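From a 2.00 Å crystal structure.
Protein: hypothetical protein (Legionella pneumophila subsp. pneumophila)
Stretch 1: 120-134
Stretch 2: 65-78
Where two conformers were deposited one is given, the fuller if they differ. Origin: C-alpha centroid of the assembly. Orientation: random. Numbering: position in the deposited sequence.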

ATOM      1  N   LYS A 120      13.001 -28.727  -3.854  1.00 60.08           N
ATOM      2  CA  LYS A 120      13.738 -28.443  -2.623  1.00 60.70           C
ATOM      3  C   LYS A 120      13.845 -26.923  -2.409  1.00 65.63           C
ATOM      4  O   LYS A 120      14.132 -26.488  -1.301  1.00 64.42           O
ATOM      5  CB  LYS A 120      15.143 -29.078  -2.661  1.00 64.46           C
ATOM      6  CG  LYS A 120      15.178 -30.568  -3.008  1.00 81.39           C
ATOM      7  CD  LYS A 120      16.608 -31.067  -3.217  1.00 90.96           C
ATOM      8  CE  LYS A 120      16.653 -32.536  -3.561  1.00102.82           C
ATOM      9  NZ  LYS A 120      18.043 -33.011  -3.798  1.00111.46           N
ATOM     10  N   HIS A 121      13.605 -26.117  -3.466  1.00 64.03           N
ATOM     11  CA  HIS A 121      13.710 -24.652  -3.420  1.00 64.25           C
ATOM     12  C   HIS A 121      12.378 -23.975  -3.097  1.00 66.61           C
ATOM     13  O   HIS A 121      12.370 -22.944  -2.424  1.00 67.46           O
ATOM     14  CB  HIS A 121      14.227 -24.112  -4.767  1.00 66.14           C
ATOM     15  CG  HIS A 121      15.350 -24.918  -5.347  1.00 71.36           C
ATOM     16  ND1 HIS A 121      16.645 -24.806  -4.865  1.00 73.97           N
ATOM     17  CD2 HIS A 121      15.325 -25.858  -6.325  1.00 74.18           C
ATOM     18  CE1 HIS A 121      17.366 -25.663  -5.574  1.00 74.59           C
ATOM     19  NE2 HIS A 121      16.616 -26.318  -6.466  1.00 74.98           N
ATOM     20  N   GLN A 122      11.264 -24.517  -3.622  1.00 60.02           N
ATOM     21  CA  GLN A 122       9.897 -23.990  -3.469  1.00 56.66           C
ATOM     22  C   GLN A 122       8.861 -25.123  -3.611  1.00 53.98           C
ATOM     23  O   GLN A 122       9.178 -26.170  -4.185  1.00 54.60           O
ATOM     24  CB  GLN A 122       9.646 -22.899  -4.528  1.00 57.91           C
ATOM     25  CG  GLN A 122       8.433 -22.015  -4.265  1.00 82.27           C
ATOM     26  CD  GLN A 122       8.208 -21.022  -5.379  1.00110.68           C
ATOM     27  OE1 GLN A 122       9.087 -20.226  -5.735  1.00108.41           O
ATOM     28  NE2 GLN A 122       7.003 -21.016  -5.926  1.00104.52           N
ATOM     29  N   ALA A 123       7.637 -24.915  -3.075  1.00 44.61           N
ATOM     30  CA  ALA A 123       6.518 -25.842  -3.206  1.00 41.87           C
ATOM     31  C   ALA A 123       5.225 -25.071  -3.423  1.00 42.04           C
ATOM     32  O   ALA A 123       4.850 -24.239  -2.601  1.00 39.11           O
ATOM     33  CB  ALA A 123       6.404 -26.748  -1.993  1.00 42.27           C
HETATM   34  N   MSE A 124       4.575 -25.312  -4.569  1.00 39.42           N
HETATM   35  CA  MSE A 124       3.293 -24.694  -4.918  1.00 39.61           C
HETATM   36  C   MSE A 124       2.366 -25.760  -5.496  1.00 39.22           C
HETATM   37  O   MSE A 124       2.802 -26.580  -6.295  1.00 37.65           O
HETATM   38  CB  MSE A 124       3.458 -23.519  -5.893  1.00 43.39           C
HETATM   39  CG  MSE A 124       2.130 -22.769  -6.161  1.00 54.18           C
HETATM   40 SE   MSE A 124       2.393 -21.152  -7.208  0.75 67.22          SE
HETATM   41  CE  MSE A 124       0.643 -20.277  -7.096  1.00 63.07           C
ATOM     42  N   LEU A 125       1.093 -25.739  -5.101  1.00 31.95           N
ATOM     43  CA  LEU A 125       0.147 -26.714  -5.601  1.00 30.74           C
ATOM     44  C   LEU A 125      -1.269 -26.233  -5.486  1.00 28.57           C
ATOM     45  O   LEU A 125      -1.617 -25.432  -4.624  1.00 26.98           O
ATOM     46  CB  LEU A 125       0.271 -28.094  -4.862  1.00 30.86           C
ATOM     47  CG  LEU A 125      -0.378 -28.223  -3.474  1.00 34.79           C
ATOM     48  CD1 LEU A 125      -0.831 -29.652  -3.218  1.00 35.12           C
ATOM     49  CD2 LEU A 125       0.544 -27.692  -2.346  1.00 34.05           C
ATOM     50  N   GLN A 126      -2.105 -26.797  -6.332  1.00 23.41           N
ATOM     51  CA  GLN A 126      -3.532 -26.611  -6.188  1.00 22.79           C
ATOM     52  C   GLN A 126      -4.060 -27.944  -5.679  1.00 25.91           C
ATOM     53  O   GLN A 126      -3.792 -28.982  -6.287  1.00 24.64           O
ATOM     54  CB  GLN A 126      -4.195 -26.145  -7.480  1.00 22.59           C
ATOM     55  CG  GLN A 126      -5.686 -25.897  -7.260  1.00 21.23           C
ATOM     56  CD  GLN A 126      -6.373 -25.290  -8.461  1.00 29.85           C
ATOM     57  OE1 GLN A 126      -6.108 -25.643  -9.635  1.00 28.16           O
ATOM     58  NE2 GLN A 126      -7.320 -24.424  -8.179  1.00 21.97           N
ATOM     59  N   ILE A 127      -4.793 -27.913  -4.581  1.00 25.65           N
ATOM     60  CA  ILE A 127      -5.325 -29.129  -3.964  1.00 27.05           C
ATOM     61  C   ILE A 127      -6.391 -29.720  -4.886  1.00 32.26           C
ATOM     62  O   ILE A 127      -7.269 -28.977  -5.353  1.00 30.59           O
ATOM     63  CB  ILE A 127      -5.869 -28.883  -2.524  1.00 28.97           C
ATOM     64  CG1 ILE A 127      -4.789 -28.244  -1.637  1.00 29.32           C
ATOM     65  CG2 ILE A 127      -6.376 -30.208  -1.911  1.00 30.02           C
ATOM     66  CD1 ILE A 127      -5.306 -27.736  -0.247  1.00 38.11           C
ATOM     67  N   LYS A 128      -6.298 -31.055  -5.158  1.00 29.36           N
ATOM     68  CA  LYS A 128      -7.291 -31.748  -5.997  1.00 30.14           C
ATOM     69  C   LYS A 128      -8.699 -31.556  -5.414  1.00 35.75           C
ATOM     70  O   LYS A 128      -8.868 -31.744  -4.197  1.00 33.09           O
ATOM     71  CB  LYS A 128      -6.982 -33.242  -6.113  1.00 32.87           C
ATOM     72  CG  LYS A 128      -5.730 -33.566  -6.870  1.00 41.01           C
ATOM     73  CD  LYS A 128      -5.552 -35.080  -7.010  1.00 52.99           C
ATOM     74  CE  LYS A 128      -5.324 -35.826  -5.713  1.00 46.68           C
ATOM     75  NZ  LYS A 128      -5.074 -37.272  -5.988  1.00 67.43           N
ATOM     76  N   PRO A 129      -9.705 -31.180  -6.256  1.00 36.09           N
ATOM     77  CA  PRO A 129     -11.068 -30.957  -5.747  1.00 36.98           C
ATOM     78  C   PRO A 129     -11.665 -32.178  -5.032  1.00 38.97           C
ATOM     79  O   PRO A 129     -12.512 -31.993  -4.178  1.00 38.00           O
ATOM     80  CB  PRO A 129     -11.863 -30.625  -7.036  1.00 39.59           C
ATOM     81  CG  PRO A 129     -10.846 -29.960  -7.922  1.00 43.11           C
ATOM     82  CD  PRO A 129      -9.643 -30.868  -7.704  1.00 38.67           C
ATOM     83  N   GLU A 130     -11.183 -33.391  -5.331  1.00 36.87           N
ATOM     84  CA  GLU A 130     -11.661 -34.644  -4.742  1.00 37.26           C
ATOM     85  C   GLU A 130     -11.249 -34.767  -3.281  1.00 39.42           C
ATOM     86  O   GLU A 130     -11.905 -35.503  -2.545  1.00 40.05           O
ATOM     87  CB  GLU A 130     -11.171 -35.871  -5.543  1.00 40.04           C
ATOM     88  CG  GLU A 130      -9.693 -36.205  -5.391  1.00 50.88           C
ATOM     89  CD  GLU A 130      -9.165 -37.207  -6.397  1.00 74.46           C
ATOM     90  OE1 GLU A 130      -9.422 -37.024  -7.609  1.00 73.80           O
ATOM     91  OE2 GLU A 130      -8.422 -38.127  -5.984  1.00 74.34           O
ATOM     92  N   LEU A 131     -10.178 -34.068  -2.855  1.00 32.56           N
ATOM     93  CA  LEU A 131      -9.787 -34.064  -1.445  1.00 30.79           C
ATOM     94  C   LEU A 131     -10.672 -33.087  -0.642  1.00 34.76           C
ATOM     95  O   LEU A 131     -10.528 -33.005   0.569  1.00 34.47           O
ATOM     96  CB  LEU A 131      -8.298 -33.724  -1.278  1.00 30.59           C
ATOM     97  CG  LEU A 131      -7.312 -34.707  -1.951  1.00 35.57           C
ATOM     98  CD1 LEU A 131      -5.893 -34.222  -1.783  1.00 34.69           C
ATOM     99  CD2 LEU A 131      -7.488 -36.160  -1.404  1.00 37.87           C
ATOM    100  N   GLY A 132     -11.567 -32.364  -1.321  1.00 32.46           N
ATOM    101  CA  GLY A 132     -12.496 -31.418  -0.711  1.00 32.46           C
ATOM    102  C   GLY A 132     -11.866 -30.240   0.019  1.00 37.06           C
ATOM    103  O   GLY A 132     -10.888 -29.650  -0.455  1.00 36.20           O
ATOM    104  N   TYR A 133     -12.431 -29.880   1.185  1.00 33.71           N
ATOM    105  CA  TYR A 133     -11.938 -28.734   1.944  1.00 32.43           C
ATOM    106  C   TYR A 133     -12.030 -28.971   3.428  1.00 34.94           C
ATOM    107  O   TYR A 133     -12.662 -29.920   3.866  1.00 35.77           O
ATOM    108  CB  TYR A 133     -12.712 -27.455   1.570  1.00 34.12           C
ATOM    109  CG  TYR A 133     -14.194 -27.540   1.836  1.00 39.52           C
ATOM    110  CD1 TYR A 133     -15.067 -28.055   0.879  1.00 42.48           C
ATOM    111  CD2 TYR A 133     -14.736 -27.068   3.030  1.00 40.89           C
ATOM    112  CE1 TYR A 133     -16.437 -28.139   1.124  1.00 44.12           C
ATOM    113  CE2 TYR A 133     -16.098 -27.156   3.289  1.00 41.73           C
ATOM    114  CZ  TYR A 133     -16.949 -27.671   2.324  1.00 49.12           C
ATOM    115  OH  TYR A 133     -18.297 -27.714   2.569  1.00 54.15           O
ATOM    116  N   GLY A 134     -11.401 -28.085   4.182  1.00 30.12           N
ATOM    117  CA  GLY A 134     -11.410 -28.137   5.633  1.00 30.64           C
ATOM    118  C   GLY A 134     -10.034 -27.946   6.212  1.00 33.99           C
ATOM    119  O   GLY A 134      -9.265 -27.107   5.733  1.00 33.22           O
TER
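Stretch 2 (65-78) STLAPGAVVRITPL

Stretch 2 runs against stretch 1 as an antiparallel partner: strand 72-77 lies beside strand 123-126 with the axes 4.7 Å apart at closest approach and their N-to-C directions 177° apart. Ala123 pairs with Ile75 and Leu125 with Val73 as hydrogen-bonded pairs, while Met124 faces Arg74 and Gln126 faces Val72 in the non-hydrogen-bonded positions, where the CA atoms draw in to 4.4 and 4.3 Å. The ladder is regular: Ile75 N to Ala123 O is 2.7 Å, Ala123 N to Ile75 O 3.1 Å, Val73 N to Leu125 O and Leu125 N to Val73 O both 2.9 Å, and a further bond, Ile127 N to Ala71 O at 3.0 Å, carries the pairing past the end of the strand.

Tyr133, Ile127 and Met124 are the residues of stretch 1 most covered by stretch 2. Selenomethionine Met124, fully extended with all three chi angles t, lies on the sheet face shared with Gln126, Val72 and Arg74; its CE sits 3.6 Å from Val72 CG1 and meets the edge of the Arg74 guanidinium, 3.9 Å from NH1. Ile127, buried, sends CD1 to within 4.1 Å of Val73 CG2 and 4.4 Å of Ala71 CB. A separate packing contact lies on the sheet face of Ala123, Leu125, Val73 and Ile75, where Leu125 CD2 packs 3.9 Å from Val73 CB.

Before its strand, stretch 2 turns through Gly70, whose positive phi (72°) by itself favours glycine. Gln126 reaches back to this turn, NE2 donating to Gly70 O at 2.8 Å, and Gly70 CA makes a CA-H...O contact of 3.2 Å with Ile127 O. A water accepts from Gly70 N at 2.9 Å and lies 2.7 Å from both Lys128 O and Gly132 O, bridging the turn to the loop around the 3-10 segment 129-131.

Tyr133, the residue covered most, points its CA-to-CB bond toward stretch 2 and rests on residues 66-69. Leu67 O lies over one ring face, 3.4 Å from Tyr133 CD2; Pro69 CD approaches CD1 obliquely at 3.9 Å, and Tyr133 CB is 3.4 Å from Thr66 OG1. Next to it, Gly134 and Thr66 are joined by two hydrogen bonds, Thr66 N to Gly134 O at 2.9 Å and Gly134 N to Thr66 OG1 at 3.2 Å. A second water lies 3.1 Å from Thr66 OG1, 2.7 Å from Ala68 O and 3.1 Å from Gly132 O, and so links the two stretches.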

ATOM      1  N   SER A  65      -6.115 -24.185   6.417  1.00 32.70           N
ATOM      2  CA  SER A  65      -7.575 -24.180   6.481  1.00 32.98           C
ATOM      3  C   SER A  65      -8.172 -23.626   5.191  1.00 35.13           C
ATOM      4  O   SER A  65      -7.779 -22.564   4.717  1.00 34.44           O
ATOM      5  CB  SER A  65      -8.050 -23.364   7.687  1.00 38.74           C
ATOM      6  OG  SER A  65      -7.632 -22.014   7.581  1.00 42.95           O
ATOM      7  N   THR A  66      -9.060 -24.406   4.581  1.00 30.89           N
ATOM      8  CA  THR A  66      -9.712 -24.035   3.350  1.00 28.82           C
ATOM      9  C   THR A  66     -11.216 -24.151   3.552  1.00 30.23           C
ATOM     10  O   THR A  66     -11.665 -24.959   4.355  1.00 30.77           O
ATOM     11  CB  THR A  66      -9.186 -24.892   2.159  1.00 29.07           C
ATOM     12  OG1 THR A  66      -9.651 -26.224   2.302  1.00 29.91           O
ATOM     13  CG2 THR A  66      -7.646 -24.857   2.016  1.00 20.43           C
ATOM     14  N   LEU A  67     -11.987 -23.365   2.802  1.00 26.58           N
ATOM     15  CA  LEU A  67     -13.446 -23.344   2.872  1.00 27.58           C
ATOM     16  C   LEU A  67     -14.085 -23.847   1.566  1.00 33.12           C
ATOM     17  O   LEU A  67     -15.309 -24.088   1.511  1.00 34.39           O
ATOM     18  CB  LEU A  67     -13.935 -21.915   3.180  1.00 27.02           C
ATOM     19  CG  LEU A  67     -13.439 -21.314   4.507  1.00 30.79           C
ATOM     20  CD1 LEU A  67     -13.859 -19.858   4.632  1.00 28.61           C
ATOM     21  CD2 LEU A  67     -13.911 -22.171   5.722  1.00 35.88           C
ATOM     22  N   ALA A  68     -13.271 -24.008   0.519  1.00 27.42           N
ATOM     23  CA  ALA A  68     -13.792 -24.549  -0.735  1.00 26.35           C
ATOM     24  C   ALA A  68     -12.781 -25.466  -1.367  1.00 30.83           C
ATOM     25  O   ALA A  68     -11.591 -25.347  -1.076  1.00 30.31           O
ATOM     26  CB  ALA A  68     -14.168 -23.428  -1.681  1.00 26.64           C
ATOM     27  N   PRO A  69     -13.193 -26.372  -2.275  1.00 28.99           N
ATOM     28  CA  PRO A  69     -12.196 -27.228  -2.918  1.00 29.36           C
ATOM     29  C   PRO A  69     -11.273 -26.421  -3.841  1.00 29.89           C
ATOM     30  O   PRO A  69     -11.605 -25.297  -4.275  1.00 26.03           O
ATOM     31  CB  PRO A  69     -13.047 -28.230  -3.704  1.00 32.19           C
ATOM     32  CG  PRO A  69     -14.338 -27.544  -3.964  1.00 37.14           C
ATOM     33  CD  PRO A  69     -14.562 -26.662  -2.765  1.00 32.20           C
ATOM     34  N   GLY A  70     -10.117 -27.001  -4.134  1.00 26.45           N
ATOM     35  CA  GLY A  70      -9.185 -26.408  -5.084  1.00 25.32           C
ATOM     36  C   GLY A  70      -8.453 -25.170  -4.636  1.00 25.90           C
ATOM     37  O   GLY A  70      -8.102 -24.331  -5.473  1.00 26.46           O
ATOM     38  N   ALA A  71      -8.124 -25.076  -3.328  1.00 23.10           N
ATOM     39  CA  ALA A  71      -7.331 -23.971  -2.840  1.00 21.33           C
ATOM     40  C   ALA A  71      -5.908 -24.074  -3.370  1.00 25.96           C
ATOM     41  O   ALA A  71      -5.425 -25.181  -3.650  1.00 26.34           O
ATOM     42  CB  ALA A  71      -7.325 -23.933  -1.317  1.00 22.50           C
ATOM     43  N   VAL A  72      -5.242 -22.924  -3.525  1.00 23.66           N
ATOM     44  CA  VAL A  72      -3.863 -22.894  -4.026  1.00 23.64           C
ATOM     45  C   VAL A  72      -2.923 -22.569  -2.844  1.00 26.45           C
ATOM     46  O   VAL A  72      -3.183 -21.643  -2.091  1.00 26.26           O
ATOM     47  CB  VAL A  72      -3.730 -21.898  -5.192  1.00 26.99           C
ATOM     48  CG1 VAL A  72      -2.290 -21.843  -5.699  1.00 27.56           C
ATOM     49  CG2 VAL A  72      -4.695 -22.275  -6.354  1.00 26.24           C
ATOM     50  N   VAL A  73      -1.894 -23.392  -2.651  1.00 26.36           N
ATOM     51  CA  VAL A  73      -0.954 -23.283  -1.526  1.00 25.95           C
ATOM     52  C   VAL A  73       0.477 -23.057  -2.048  1.00 30.03           C
ATOM     53  O   VAL A  73       0.924 -23.747  -2.965  1.00 29.36           O
ATOM     54  CB  VAL A  73      -1.041 -24.530  -0.608  1.00 30.59           C
ATOM     55  CG1 VAL A  73      -0.071 -24.439   0.579  1.00 30.11           C
ATOM     56  CG2 VAL A  73      -2.480 -24.737  -0.106  1.00 30.52           C
ATOM     57  N   ARG A  74       1.177 -22.072  -1.437  1.00 27.51           N
ATOM     58  CA  ARG A  74       2.559 -21.748  -1.776  0.50 27.69           C
ATOM     59  C   ARG A  74       3.422 -21.730  -0.511  1.00 33.34           C
ATOM     60  O   ARG A  74       3.076 -21.076   0.469  1.00 32.81           O
ATOM     61  CB  ARG A  74       2.640 -20.404  -2.521  0.50 26.92           C
ATOM     62  CG  ARG A  74       4.058 -20.040  -2.994  0.50 28.50           C
ATOM     63  CD  ARG A  74       4.117 -18.829  -3.892  0.50 45.56           C
ATOM     64  NE  ARG A  74       3.598 -17.606  -3.271  0.50 63.88           N
ATOM     65  CZ  ARG A  74       2.433 -17.038  -3.580  0.50 80.99           C
ATOM     66  NH1 ARG A  74       1.631 -17.595  -4.480  0.50 73.30           N
ATOM     67  NH2 ARG A  74       2.053 -15.918  -2.977  0.50 61.34           N
ATOM     68  N   ILE A  75       4.548 -22.443  -0.545  1.00 31.77           N
ATOM     69  CA  ILE A  75       5.496 -22.502   0.571  1.00 31.75           C
ATOM     70  C   ILE A  75       6.868 -22.067   0.047  1.00 34.80           C
ATOM     71  O   ILE A  75       7.410 -22.730  -0.836  1.00 35.14           O
ATOM     72  CB  ILE A  75       5.523 -23.930   1.166  1.00 36.14           C
ATOM     73  CG1 ILE A  75       4.113 -24.395   1.591  1.00 36.08           C
ATOM     74  CG2 ILE A  75       6.586 -24.073   2.295  1.00 37.17           C
ATOM     75  CD1 ILE A  75       3.801 -25.840   1.083  1.00 47.63           C
ATOM     76  N   THR A  76       7.404 -20.945   0.555  1.00 30.74           N
ATOM     77  CA  THR A  76       8.712 -20.416   0.134  1.00 30.74           C
ATOM     78  C   THR A  76       9.603 -20.237   1.365  1.00 32.94           C
ATOM     79  O   THR A  76       9.120 -19.780   2.401  1.00 31.74           O
ATOM     80  CB  THR A  76       8.590 -19.095  -0.670  1.00 39.97           C
ATOM     81  OG1 THR A  76       8.086 -18.071   0.175  1.00 47.92           O
ATOM     82  CG2 THR A  76       7.678 -19.225  -1.895  1.00 42.41           C
ATOM     83  N   PRO A  77      10.888 -20.619   1.285  1.00 31.06           N
ATOM     84  CA  PRO A  77      11.774 -20.421   2.449  1.00 31.20           C
ATOM     85  C   PRO A  77      12.118 -18.934   2.610  1.00 39.80           C
ATOM     86  O   PRO A  77      12.200 -18.213   1.618  1.00 38.69           O
ATOM     87  CB  PRO A  77      12.997 -21.286   2.134  1.00 33.07           C
ATOM     88  CG  PRO A  77      12.964 -21.532   0.669  1.00 38.32           C
ATOM     89  CD  PRO A  77      11.623 -21.153   0.114  1.00 33.03           C
ATOM     90  N   LEU A  78      12.286 -18.475   3.865  1.00 39.60           N
ATOM     91  CA  LEU A  78      12.599 -17.078   4.170  1.00 39.35           C
ATOM     92  C   LEU A  78      14.118 -16.849   4.297  1.00 46.80           C
ATOM     93  O   LEU A  78      14.556 -15.721   4.524  1.00 48.64           O
ATOM     94  CB  LEU A  78      11.845 -16.619   5.425  1.00 38.92           C
ATOM     95  CG  LEU A  78      10.308 -16.580   5.240  1.00 41.82           C
ATOM     96  CD1 LEU A  78       9.610 -16.287   6.533  1.00 41.61           C
ATOM     97  CD2 LEU A  78       9.897 -15.569   4.183  1.00 40.78           C
TER
HETATM   98  O   HOH W   1      -9.387 -26.930  -0.687  1.00 28.76           O
HETATM   99  O   HOH W   2      -9.797 -29.585  -2.899  1.00 30.72           O